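Local coordinates for cytosol aminopeptidase (Coxiella burnetii, PDB 3IJ3), which probably cleaves amino acids from the N-termini of peptides as a manganese-dependent, two-domain aminopeptidase of the M17 family, at residues 35-40 with 152-157; 66-69 with 73-76; 76-79 with 85-88. All blocks are in the same frame, centred on the assembly; numbering follows the deposited sequence. Where two conformers were deposited one is given.

Interaction 1: residues 35-40 with 152-157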
loop_
_atom_site.group_PDB
_atom_site.type_symbol
_atom_site.label_atom_id
_atom_site.label_comp_id
_atom_site.label_asym_id
_atom_site.label_seq_id
_atom_site.Cartn_x
_atom_site.Cartn_y
_atom_site.Cartn_z
ATOM N N LYS A 35 -22.073 60.795 -2.490
ATOM C CA LYS A 35 -23.076 60.770 -1.428
ATOM C C LYS A 35 -24.201 59.751 -1.626
ATOM O O LYS A 35 -25.101 59.669 -0.793
ATOM C CB LYS A 35 -23.681 62.180 -1.242
ATOM C CG LYS A 35 -22.707 63.214 -0.708
ATOM C CD LYS A 35 -22.256 62.872 0.715
ATOM C CE LYS A 35 -21.414 63.987 1.323
ATOM N NZ LYS A 35 -20.927 63.612 2.683
ATOM N N ASN A 36 -24.146 58.963 -2.700
ATOM C CA ASN A 36 -25.188 57.971 -2.979
ATOM C C ASN A 36 -24.760 56.486 -2.963
ATOM O O ASN A 36 -25.417 55.642 -3.591
ATOM C CB ASN A 36 -25.886 58.297 -4.302
ATOM C CG ASN A 36 -24.925 58.417 -5.464
ATOM O OD1 ASN A 36 -23.729 58.120 -5.332
ATOM N ND2 ASN A 36 -25.440 58.868 -6.623
ATOM N N PHE A 37 -23.670 56.160 -2.271
ATOM C CA PHE A 37 -23.279 54.751 -2.182
ATOM C C PHE A 37 -24.217 54.018 -1.219
ATOM O O PHE A 37 -24.766 54.633 -0.320
ATOM C CB PHE A 37 -21.860 54.591 -1.656
ATOM C CG PHE A 37 -20.789 55.158 -2.536
ATOM C CD1 PHE A 37 -20.778 54.915 -3.892
ATOM C CD2 PHE A 37 -19.709 55.831 -1.971
ATOM C CE1 PHE A 37 -19.740 55.413 -4.699
ATOM C CE2 PHE A 37 -18.675 56.323 -2.768
ATOM C CZ PHE A 37 -18.695 56.107 -4.126
ATOM N N ILE A 38 -24.360 52.693 -1.388
ATOM C CA ILE A 38 -25.193 51.851 -0.508
ATOM C C ILE A 38 -24.373 51.411 0.714
ATOM O O ILE A 38 -23.319 50.765 0.563
ATOM C CB ILE A 38 -25.676 50.592 -1.251
ATOM C CG1 ILE A 38 -26.433 50.976 -2.521
ATOM C CG2 ILE A 38 -26.549 49.697 -0.326
ATOM C CD1 ILE A 38 -26.631 49.820 -3.501
ATOM N N PRO A 39 -24.809 51.787 1.927
ATOM C CA PRO A 39 -24.034 51.372 3.090
ATOM C C PRO A 39 -24.122 49.880 3.416
ATOM O O PRO A 39 -25.181 49.266 3.259
ATOM C CB PRO A 39 -24.642 52.190 4.233
ATOM C CG PRO A 39 -26.072 52.446 3.798
ATOM C CD PRO A 39 -25.966 52.632 2.294
ATOM N N ILE A 40 -22.982 49.320 3.830
ATOM C CA ILE A 40 -22.872 47.951 4.332
ATOM C C ILE A 40 -22.526 48.144 5.802
ATOM O O ILE A 40 -21.537 48.808 6.136
ATOM C CB ILE A 40 -21.781 47.154 3.638
ATOM C CG1 ILE A 40 -22.111 46.992 2.148
ATOM C CG2 ILE A 40 -21.642 45.808 4.293
ATOM C CD1 ILE A 40 -20.974 46.308 1.342
ATOM N N LYS A 152 -19.057 46.696 -5.990
ATOM C CA LYS A 152 -17.787 47.416 -5.800
ATOM C C LYS A 152 -17.868 48.219 -4.520
ATOM O O LYS A 152 -18.962 48.608 -4.099
ATOM C CB LYS A 152 -17.472 48.313 -6.978
ATOM C CG LYS A 152 -17.296 47.545 -8.286
ATOM C CD LYS A 152 -16.753 48.477 -9.353
ATOM C CE LYS A 152 -16.502 47.773 -10.685
ATOM N NZ LYS A 152 -15.789 48.735 -11.594
ATOM N N LEU A 153 -16.714 48.447 -3.895
ATOM C CA LEU A 153 -16.650 49.142 -2.614
ATOM C C LEU A 153 -15.812 50.392 -2.677
ATOM O O LEU A 153 -14.700 50.394 -3.236
ATOM C CB LEU A 153 -16.047 48.207 -1.561
ATOM C CG LEU A 153 -16.097 48.574 -0.081
ATOM C CD1 LEU A 153 -17.573 48.620 0.413
ATOM C CD2 LEU A 153 -15.301 47.528 0.748
ATOM N N PHE A 154 -16.317 51.461 -2.065
ATOM C CA PHE A 154 -15.578 52.677 -2.007
ATOM C C PHE A 154 -14.334 52.510 -1.129
ATOM O O PHE A 154 -14.416 51.966 -0.020
ATOM C CB PHE A 154 -16.437 53.809 -1.466
ATOM C CG PHE A 154 -15.675 55.082 -1.280
ATOM C CD1 PHE A 154 -15.107 55.713 -2.368
ATOM C CD2 PHE A 154 -15.508 55.639 -0.021
ATOM C CE1 PHE A 154 -14.382 56.894 -2.211
ATOM C CE2 PHE A 154 -14.788 56.811 0.141
ATOM C CZ PHE A 154 -14.217 57.429 -0.959
ATOM N N LEU A 155 -13.187 52.981 -1.632
ATOM C CA LEU A 155 -11.933 52.940 -0.882
ATOM C C LEU A 155 -11.485 54.384 -0.574
ATOM O O LEU A 155 -11.009 55.081 -1.473
ATOM C CB LEU A 155 -10.859 52.186 -1.675
ATOM C CG LEU A 155 -9.463 52.062 -1.068
ATOM C CD1 LEU A 155 -9.492 51.464 0.305
ATOM C CD2 LEU A 155 -8.565 51.204 -2.012
ATOM N N PRO A 156 -11.620 54.825 0.686
ATOM C CA PRO A 156 -11.253 56.203 1.067
ATOM C C PRO A 156 -9.773 56.500 0.829
ATOM O O PRO A 156 -8.920 55.618 0.983
ATOM C CB PRO A 156 -11.585 56.276 2.563
ATOM C CG PRO A 156 -12.403 55.098 2.858
ATOM C CD PRO A 156 -12.116 54.051 1.837
ATOM N N GLN A 157 -9.479 57.744 0.492
ATOM C CA GLN A 157 -8.125 58.166 0.146
ATOM C C GLN A 157 -7.114 57.886 1.260
ATOM O O GLN A 157 -5.960 57.497 0.984
ATOM C CB GLN A 157 -8.147 59.652 -0.272
ATOM C CG GLN A 157 -6.944 60.086 -1.115
ATOM C CD GLN A 157 -5.675 60.201 -0.311
ATOM O OE1 GLN A 157 -5.700 60.662 0.834
ATOM N NE2 GLN A 157 -4.546 59.808 -0.912
#
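Phe37 and Phe154 reach over strand 111-114, which separates strands 38-43 and 151-154 in the mixed sheet of the N-terminal domain. Neither backbone bonds to the other, and the join is made entirely by apolar side chains. In Phe37, CG stands anti to the carbonyl carbon (chi1 -64°), and from CB the ring is carried out toward strand 151-154. One side of the ring does the touching: CD2 comes to CB of Phe154 at 3.9 Å, CE2 presses nearest to CG of Phe154 at 3.6 Å, and CZ lies by CD1 of Phe154 at 4.0 Å. The two side chains meet almost at right angles, yet their ring planes are tilted by just 27°. Slid apart, with centroids 5.3 Å from each other, the rings barely overlap. Beneath, Phe37 rests on Ala112 and Gln114 of the strand being bridged. On the other face of the sheet Ile40 and Leu153 repeat the reach, and there helix 123-135 closes over Leu153 through Leu130 and Phe133. This second bridge is slighter, a meeting of methyl ends with CD1 of Ile40 4.2 Å from CD1 of Leu153.

Interaction 2: residues 66-69 with 73-76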
loop_
_atom_site.group_PDB
_atom_site.type_symbol
_atom_site.label_atom_id
_atom_site.label_comp_id
_atom_site.label_asym_id
_atom_site.label_seq_id
_atom_site.Cartn_x
_atom_site.Cartn_y
_atom_site.Cartn_z
ATOM N N SER A 66 -37.463 38.685 6.790
ATOM C CA SER A 66 -36.348 38.035 6.090
ATOM C C SER A 66 -35.714 36.889 6.869
ATOM O O SER A 66 -35.072 36.036 6.270
ATOM C CB SER A 66 -35.254 39.058 5.782
ATOM O OG SER A 66 -34.527 39.380 6.967
ATOM N N GLY A 67 -35.856 36.869 8.190
ATOM C CA GLY A 67 -35.245 35.824 9.004
ATOM C C GLY A 67 -33.800 36.123 9.392
ATOM O O GLY A 67 -33.129 35.292 10.007
ATOM N N PHE A 68 -33.317 37.311 9.047
ATOM C CA PHE A 68 -31.960 37.703 9.400
ATOM C C PHE A 68 -31.895 37.934 10.889
ATOM O O PHE A 68 -32.690 38.689 11.433
ATOM C CB PHE A 68 -31.535 38.986 8.674
ATOM C CG PHE A 68 -30.149 39.495 9.060
ATOM C CD1 PHE A 68 -29.006 38.954 8.488
ATOM C CD2 PHE A 68 -30.011 40.568 9.941
ATOM C CE1 PHE A 68 -27.716 39.447 8.825
ATOM C CE2 PHE A 68 -28.757 41.067 10.297
ATOM C CZ PHE A 68 -27.606 40.516 9.732
ATOM N N VAL A 69 -30.921 37.302 11.530
ATOM C CA VAL A 69 -30.726 37.433 12.973
ATOM C C VAL A 69 -29.272 37.782 13.351
ATOM O O VAL A 69 -28.919 37.816 14.522
ATOM C CB VAL A 69 -31.171 36.145 13.682
ATOM C CG1 VAL A 69 -32.674 35.946 13.503
ATOM C CG2 VAL A 69 -30.413 34.945 13.151
ATOM N N GLY A 73 -21.612 35.987 8.379
ATOM C CA GLY A 73 -21.588 35.700 6.945
ATOM C C GLY A 73 -22.909 35.840 6.219
ATOM O O GLY A 73 -22.931 35.781 4.995
ATOM N N THR A 74 -24.013 36.006 6.947
ATOM C CA THR A 74 -25.317 36.177 6.298
ATOM C C THR A 74 -25.522 37.655 6.104
ATOM O O THR A 74 -24.903 38.468 6.799
ATOM C CB THR A 74 -26.513 35.581 7.127
ATOM O OG1 THR A 74 -26.652 36.264 8.394
ATOM C CG2 THR A 74 -26.309 34.102 7.367
ATOM N N ILE A 75 -26.377 38.016 5.150
ATOM C CA ILE A 75 -26.681 39.411 4.915
ATOM C C ILE A 75 -28.184 39.648 4.846
ATOM O O ILE A 75 -28.985 38.714 4.690
ATOM C CB ILE A 75 -26.023 39.970 3.609
ATOM C CG1 ILE A 75 -26.547 39.244 2.365
ATOM C CG2 ILE A 75 -24.515 39.835 3.676
ATOM C CD1 ILE A 75 -26.210 39.930 1.039
ATOM N N CYS A 76 -28.555 40.905 5.027
ATOM C CA CYS A 76 -29.933 41.332 4.869
ATOM C C CYS A 76 -29.900 42.572 3.984
ATOM O O CYS A 76 -29.394 43.618 4.401
ATOM C CB CYS A 76 -30.610 41.634 6.209
ATOM S SG CYS A 76 -32.378 42.084 6.020
HETATM O O HOH W 1 -28.804 35.783 10.172
#
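The ring of Phe68 carries Cys76 CB over one face, displaced from the middle toward the rim. That carbon sits 4.0 Å from the ring centroid and 26° off the normal, a CH-pi contact, with CG of Phe68 the nearest ring atom at 3.6 Å. The sulfur lies farther out: SG of Cys76 is 5.3 Å from the centroid and approaches obliquely, so the sulfur-aromatic contact is secondary to that of the methylene. Along the CD1-CE1 side the ring meets Thr74 and the backbone of Ile75, again at a slant; Thr74 OG1 comes to 3.4 Å from CE1 of Phe68. Leu89 of strand 85-91 also touches this phenyl group. With CG anti to the backbone N and beside the carbonyl carbon (chi1 177°), the Phe68 ring lies against the start of strand 75-79.

The polar atoms tie the turn together. Ser66 OG accepts a bond from the backbone N of Phe68 (3.2 Å, N-H...O angle 160°), closing an ST turn around Gly67, and it also bonds to Val63 O one helical turn back. A water accepts from Val69 N at 2.9 Å and donates to Thr74 OG1 at 2.8 Å, joining the two segments where no clear direct hydrogen bond does; the threonine hydroxyl bonds in addition to Leu71 O. Cys76 meanwhile packs on Trp62 and Val63 of helix 57-66. Gly67, with its positive phi, is where the chain leaves helical geometry, and the whole is a helix-to-strand connection, in which an aromatic residue just past the helix packs onto strand 75-79, an outermost strand of the N-terminal domain's sheet within this chain.

Interaction 3: residues 76-79 with 85-88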
loop_
_atom_site.group_PDB
_atom_site.type_symbol
_atom_site.label_atom_id
_atom_site.label_comp_id
_atom_site.label_asym_id
_atom_site.label_seq_id
_atom_site.Cartn_x
_atom_site.Cartn_y
_atom_site.Cartn_z
ATOM N N CYS A 76 -28.555 40.905 5.027
ATOM C CA CYS A 76 -29.933 41.332 4.869
ATOM C C CYS A 76 -29.900 42.572 3.984
ATOM O O CYS A 76 -29.394 43.618 4.401
ATOM C CB CYS A 76 -30.610 41.634 6.209
ATOM S SG CYS A 76 -32.378 42.084 6.020
ATOM N N SER A 77 -30.370 42.425 2.736
ATOM C CA SER A 77 -30.489 43.545 1.801
ATOM C C SER A 77 -31.827 44.216 2.078
ATOM O O SER A 77 -32.880 43.577 1.950
ATOM C CB SER A 77 -30.418 43.033 0.357
ATOM O OG SER A 77 -29.176 42.393 0.137
ATOM N N ILE A 78 -31.787 45.473 2.490
ATOM C CA ILE A 78 -32.979 46.229 2.883
ATOM C C ILE A 78 -33.432 47.184 1.790
ATOM O O ILE A 78 -32.661 48.011 1.336
ATOM C CB ILE A 78 -32.704 47.053 4.144
ATOM C CG1 ILE A 78 -32.280 46.125 5.296
ATOM C CG2 ILE A 78 -33.931 47.898 4.537
ATOM C CD1 ILE A 78 -31.775 46.856 6.492
ATOM N N PRO A 79 -34.706 47.085 1.380
ATOM C CA PRO A 79 -35.178 47.995 0.326
ATOM C C PRO A 79 -35.565 49.392 0.760
ATOM O O PRO A 79 -35.945 49.632 1.928
ATOM C CB PRO A 79 -36.426 47.273 -0.215
ATOM C CG PRO A 79 -36.962 46.526 0.982
ATOM C CD PRO A 79 -35.704 46.049 1.716
ATOM N N LEU A 85 -32.044 49.378 -3.410
ATOM C CA LEU A 85 -31.374 48.915 -2.189
ATOM C C LEU A 85 -30.987 50.103 -1.289
ATOM O O LEU A 85 -30.290 51.029 -1.723
ATOM C CB LEU A 85 -30.147 48.066 -2.571
ATOM C CG LEU A 85 -29.400 47.192 -1.557
ATOM C CD1 LEU A 85 -30.307 46.147 -0.955
ATOM C CD2 LEU A 85 -28.202 46.487 -2.207
ATOM N N GLN A 86 -31.422 50.049 -0.034
ATOM C CA GLN A 86 -31.167 51.093 0.947
ATOM C C GLN A 86 -29.867 50.820 1.739
ATOM O O GLN A 86 -29.076 51.731 1.990
ATOM C CB GLN A 86 -32.338 51.112 1.956
ATOM C CG GLN A 86 -32.200 52.087 3.119
ATOM C CD GLN A 86 -33.313 51.942 4.163
ATOM O OE1 GLN A 86 -33.042 51.944 5.349
ATOM N NE2 GLN A 86 -34.548 51.776 3.718
ATOM N N ARG A 87 -29.673 49.565 2.124
ATOM C CA ARG A 87 -28.567 49.174 3.016
ATOM C C ARG A 87 -28.422 47.698 3.064
ATOM O O ARG A 87 -29.372 46.971 2.812
ATOM C CB ARG A 87 -28.903 49.668 4.447
ATOM C CG ARG A 87 -28.041 49.139 5.625
ATOM C CD ARG A 87 -28.531 49.726 6.984
ATOM N NE ARG A 87 -28.595 51.180 6.899
ATOM C CZ ARG A 87 -27.580 52.014 7.129
ATOM N NH1 ARG A 87 -26.386 51.572 7.533
ATOM N NH2 ARG A 87 -27.773 53.315 6.976
ATOM N N VAL A 88 -27.221 47.233 3.389
ATOM C CA VAL A 88 -27.005 45.815 3.562
ATOM C C VAL A 88 -26.435 45.572 4.959
ATOM O O VAL A 88 -25.431 46.175 5.348
ATOM C CB VAL A 88 -26.065 45.215 2.497
ATOM C CG1 VAL A 88 -25.779 43.720 2.786
ATOM C CG2 VAL A 88 -26.676 45.371 1.093
#
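Ile78 O is gripped by two consecutive N-H groups of the facing strand. Gln86 N gives the stronger bond, 2.8 Å to Ile78 O and nearly in line with the carbonyl; Arg87 N adds a weak one to the same oxygen at 3.5 Å. In return, Ile78 N donates to Arg87 O over 2.9 Å, with an almost straight N-H...O angle of 171°. Two residues, Gln86 and Arg87, thus stand against one, Ile78: a classic beta bulge in the antiparallel hairpin of strands 75-79 and 85-91. The backbone of Gln86 folds to a near-helical psi (-42°) to take up the extra residue, and the pairing resumes one step out of register, Pro79 now beside Leu85.

The bulge brings the side chain of Gln86 toward the partner strand. It runs extended beyond CG and crosses Ile78 at a slant, laying NE2 4.0 Å from CG2 of Ile78 and 3.1 Å from Pro79 O, while CB of Gln86 leans close to Ile78 O. Arg87 shares a face of the sheet with Ile78, but its guanidinium end heads away toward strand 38-43, where it lies on Pro39. On the opposite face Ser77 and Val88 form a non-hydrogen-bonded pair. Strand 75-79 is outermost in the sheet of this chain, and Trp62 of the second subunit packs on Ser77 and Pro79; the chain's own Trp62 bonds through NE1 to Ser77 O. Val88 CA also directs a C-H...O contact at Cys76 O, 3.4 Å away.

Overall arrangement
All three contacts reach one six-stranded sheet of the N-terminal domain, but at different depths. Interaction 1 is fully buried and purely apolar, spanning non-adjacent strands far apart in sequence. Interactions 2 and 3 are partly buried, lie between near neighbours in the chain and share Cys76, whose side chain serves the helix-to-strand turn and whose carbonyl serves the hairpin. Interaction 2 mixes aromatic packing with a water bridge; interaction 3 relies on main-chain bonds between adjacent strands. Interactions 1 and 3 meet directly, Pro39 O lying 2.9 Å from Val88 N in a probable hydrogen bond, whereas the nearest atoms of interactions 1 and 2 are about 7 Å apart.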